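Local coordinates for protein nucleotide pyrophosphohydrolase (Bacillus cereus, PDB 5IE9) that probably hydrolyses nucleoside triphosphates to monophosphates and pyrophosphate, as a manganese-binding enzyme of the MazG family built from four all-helical subunits, at residues Ala29-Ala32 with Arg33-Glu36; Val70-Val73 with Met74-Ala78. All coordinates share one frame; numbering follows the deposited sequence.

Contact 1. Residues Ala29-Ala32 with Arg33-Glu36; sequences AMMA and RLTE
T35 holds OG1 beside its own backbone N (chi1 -56°), and this first torsion turns the hydroxyl back to M31, one helical turn earlier. OG1 gives a hydrogen bond to M31 O at 2.9 Å. The backbone T35 N donates to the same M31 O at 3.0 Å. The two donors come from opposite faces of the carbonyl plane, with OG1 tilted 30° out of it. The carbonyl is thus gripped twice by one residue. The bond gives the hydroxyl of buried T35 a partner within its own helix. T35 OG1 is also hydrogen-bonded to T35 OG1 of the fourth subunit.

Main-chain bonds between residues four apart hold the rest of the segment. R33 N donates to A29 O at 3.0 Å, and L34 N to M30 O at 2.9 Å. E36 N reaches A32 O at 2.9 Å. Apolar contact between the segments is slight: M31 SD lies 4.4 Å from L34 CD1. A32 is small and buried, and N46 of the second subunit and L28 of the fourth pack on it.

R33 and E36 form a salt bridge on the partly exposed side. The bent R33 chain and the extended E36 chain bring R33 NE to 3.0 Å from E36 OE1, but as a hydrogen bond this is weak, with an N-H...O angle of 128°. R33 NH2 makes a second salt bridge, to the manganese ligand E37, and may therefore help to position that carboxylate. The backbone bonds and the T35 hydroxyl follow the i to i+4 pattern of an alpha helix, and the R33–E36 salt bridge is i to i+3, all within the long helix 27-49 that leads into the metal site of this MazG domain.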
# COMPACT_ATOMS: atom_id res chain seq x y z
N ALA C 29 0.06 9.98 -10.29
CA ALA C 29 -1.05 9.14 -10.78
C ALA C 29 -0.66 7.65 -10.86
O ALA C 29 -1.46 6.78 -10.50
CB ALA C 29 -1.55 9.64 -12.12
N MET C 30 0.55 7.38 -11.35
CA MET C 30 1.16 6.04 -11.36
C MET C 30 1.25 5.45 -9.97
O MET C 30 0.99 4.27 -9.78
CB MET C 30 2.59 6.09 -11.91
CG MET C 30 2.70 6.36 -13.38
SD MET C 30 2.48 4.84 -14.32
CE MET C 30 3.08 5.43 -15.90
N MET C 31 1.67 6.28 -9.01
CA MET C 31 1.86 5.82 -7.65
C MET C 31 0.53 5.34 -7.07
O MET C 31 0.50 4.33 -6.36
CB MET C 31 2.52 6.90 -6.79
CG MET C 31 3.15 6.37 -5.51
SD MET C 31 4.32 5.02 -5.79
CE MET C 31 3.80 3.84 -4.55
N ALA C 32 -0.56 6.05 -7.41
CA ALA C 32 -1.92 5.65 -7.06
C ALA C 32 -2.30 4.33 -7.73
O ALA C 32 -2.85 3.44 -7.06
CB ALA C 32 -2.91 6.74 -7.42
N ARG C 33 -1.98 4.20 -9.03
CA ARG C 33 -2.19 2.95 -9.78
C ARG C 33 -1.52 1.75 -9.11
O ARG C 33 -2.16 0.71 -8.94
CB ARG C 33 -1.72 3.06 -11.24
CG ARG C 33 -2.68 3.68 -12.26
CD ARG C 33 -4.14 3.18 -12.26
NE ARG C 33 -4.27 1.76 -11.90
CZ ARG C 33 -4.21 0.73 -12.74
NH1 ARG C 33 -4.03 0.92 -14.04
NH2 ARG C 33 -4.34 -0.50 -12.27
N LEU C 34 -0.25 1.92 -8.72
CA LEU C 34 0.50 0.90 -7.99
C LEU C 34 -0.12 0.52 -6.66
O LEU C 34 -0.16 -0.67 -6.32
CB LEU C 34 1.92 1.36 -7.73
CG LEU C 34 2.98 0.67 -8.56
CD1 LEU C 34 4.26 1.46 -8.43
CD2 LEU C 34 3.17 -0.79 -8.15
N THR C 35 -0.59 1.52 -5.91
CA THR C 35 -1.21 1.27 -4.61
C THR C 35 -2.45 0.42 -4.83
O THR C 35 -2.68 -0.52 -4.08
CB THR C 35 -1.53 2.57 -3.85
OG1 THR C 35 -0.33 3.35 -3.72
CG2 THR C 35 -2.09 2.28 -2.46
N GLU C 36 -3.21 0.77 -5.88
CA GLU C 36 -4.40 0.02 -6.31
C GLU C 36 -4.08 -1.44 -6.67
O GLU C 36 -4.78 -2.35 -6.21
CB GLU C 36 -5.09 0.72 -7.49
CG GLU C 36 -6.43 0.11 -7.88
CD GLU C 36 -6.95 0.60 -9.22
OE1 GLU C 36 -6.38 1.57 -9.79
OE2 GLU C 36 -7.94 0.01 -9.71

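Contact 2. Residues Val70-Val73 with Met74-Ala78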
# COMPACT_ATOMS: atom_id res chain seq x y z
N VAL C 70 0.70 -5.94 -11.09
CA VAL C 70 1.62 -5.08 -10.35
C VAL C 70 2.86 -4.80 -11.21
O VAL C 70 3.26 -3.65 -11.35
CB VAL C 70 2.01 -5.65 -8.97
CG1 VAL C 70 2.96 -4.72 -8.25
CG2 VAL C 70 0.77 -5.84 -8.10
N LEU C 71 3.41 -5.85 -11.81
CA LEU C 71 4.59 -5.76 -12.66
C LEU C 71 4.39 -4.83 -13.85
O LEU C 71 5.31 -4.12 -14.25
CB LEU C 71 4.99 -7.16 -13.15
CG LEU C 71 6.44 -7.62 -13.42
CD1 LEU C 71 6.44 -8.40 -14.73
CD2 LEU C 71 7.52 -6.54 -13.48
N PHE C 72 3.18 -4.83 -14.41
CA PHE C 72 2.85 -3.97 -15.56
C PHE C 72 2.97 -2.49 -15.19
O PHE C 72 3.61 -1.73 -15.91
CB PHE C 72 1.46 -4.30 -16.13
CG PHE C 72 1.03 -3.38 -17.24
CD1 PHE C 72 1.49 -3.56 -18.54
CD2 PHE C 72 0.14 -2.32 -16.99
CE1 PHE C 72 1.08 -2.72 -19.57
CE2 PHE C 72 -0.27 -1.47 -18.01
CZ PHE C 72 0.20 -1.67 -19.31
N VAL C 73 2.37 -2.11 -14.05
CA VAL C 73 2.34 -0.72 -13.59
C VAL C 73 3.76 -0.29 -13.23
O VAL C 73 4.15 0.85 -13.51
CB VAL C 73 1.36 -0.52 -12.40
CG1 VAL C 73 1.31 0.93 -11.95
CG2 VAL C 73 -0.04 -0.98 -12.77
N MET C 74 4.53 -1.21 -12.66
CA MET C 74 5.94 -0.98 -12.39
C MET C 74 6.72 -0.65 -13.65
O MET C 74 7.49 0.31 -13.67
CB MET C 74 6.56 -2.17 -11.69
CG MET C 74 6.50 -2.06 -10.19
SD MET C 74 7.04 -3.59 -9.41
CE MET C 74 6.14 -3.41 -7.88
N ILE C 75 6.51 -1.45 -14.70
CA ILE C 75 7.16 -1.25 -15.99
C ILE C 75 6.75 0.11 -16.55
O ILE C 75 7.60 0.88 -17.00
CB ILE C 75 6.91 -2.41 -16.98
CG1 ILE C 75 7.69 -3.66 -16.53
CG2 ILE C 75 7.35 -2.03 -18.39
CD1 ILE C 75 7.27 -4.96 -17.18
N CYS C 76 5.45 0.42 -16.49
CA CYS C 76 4.93 1.73 -16.85
C CYS C 76 5.65 2.86 -16.11
O CYS C 76 6.14 3.80 -16.75
CB CYS C 76 3.42 1.80 -16.60
SG CYS C 76 2.47 0.85 -17.79
N MET C 77 5.72 2.75 -14.78
CA MET C 77 6.43 3.69 -13.93
C MET C 77 7.88 3.87 -14.43
O MET C 77 8.32 5.01 -14.66
CB MET C 77 6.38 3.20 -12.48
CG MET C 77 7.21 3.98 -11.46
SD MET C 77 6.39 5.48 -10.89
CE MET C 77 5.35 4.85 -9.58
N ALA C 78 8.57 2.76 -14.63
CA ALA C 78 9.97 2.75 -15.02
C ALA C 78 10.19 3.37 -16.41
O ALA C 78 11.14 4.12 -16.61
CB ALA C 78 10.54 1.35 -14.96
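The ring of F72 carries C76 SG over one face, 3.6 Å above the ring plane and offset toward the rim. The nearest ring atom is F72 CE2, at 3.6 Å from C76 SG. This is a cysteine sulfur-aromatic contact between residues four apart on one alpha helix, 62-80. The ring also meets F96 of the third subunit edge-to-face and touches V13 of helix 6-17.

On another side of the helix, V70 and M74 run alongside each other in the same direction. M74 is extended beyond CG, which carries its methyl back to V70, where CG1 meets M74 CE at 3.5 Å. V70 packs on M74 of the third subunit, and M74 on V70 of that subunit. The V70 side chain also touches the manganese ligand E37 and lies about 4 Å from the bound manganese ion, so this end of the contact lines the metal site.

L71 and I75 make a third apolar pair, crossing at a slant, with L71 CD2 4.0 Å from I75 CD1. Regular i to i+4 backbone bonds run beneath these side chains. M74 N donates to V70 O at 3.0 Å, and I75 N to L71 O. C76 N reaches F72 O at 2.9 Å. M77 N donates to V73 O at 2.8 Å, with an N-H...O angle of 166°.

Overall arrangement
Contacts 1 and 2 are short stretches of two consecutive helices, 27-49 and 62-80, which pack together. Their centres are about 10 Å apart. M30 touches C76, L34 touches M77, and V73 fits against R33 and L34. Both contacts are largely buried, but contact 2 sits nearer the chain centre, about 4 Å against 12 Å between centres. Its side-chain contacts are apolar or sulfur-aromatic. Contact 1 adds polar chemistry: a buried threonine hydroxyl at a subunit interface and a salt bridge on its more open side. Both touch the third subunit. They also meet around E37, which R33 binds by a salt bridge and V70 and V73 touch by packing.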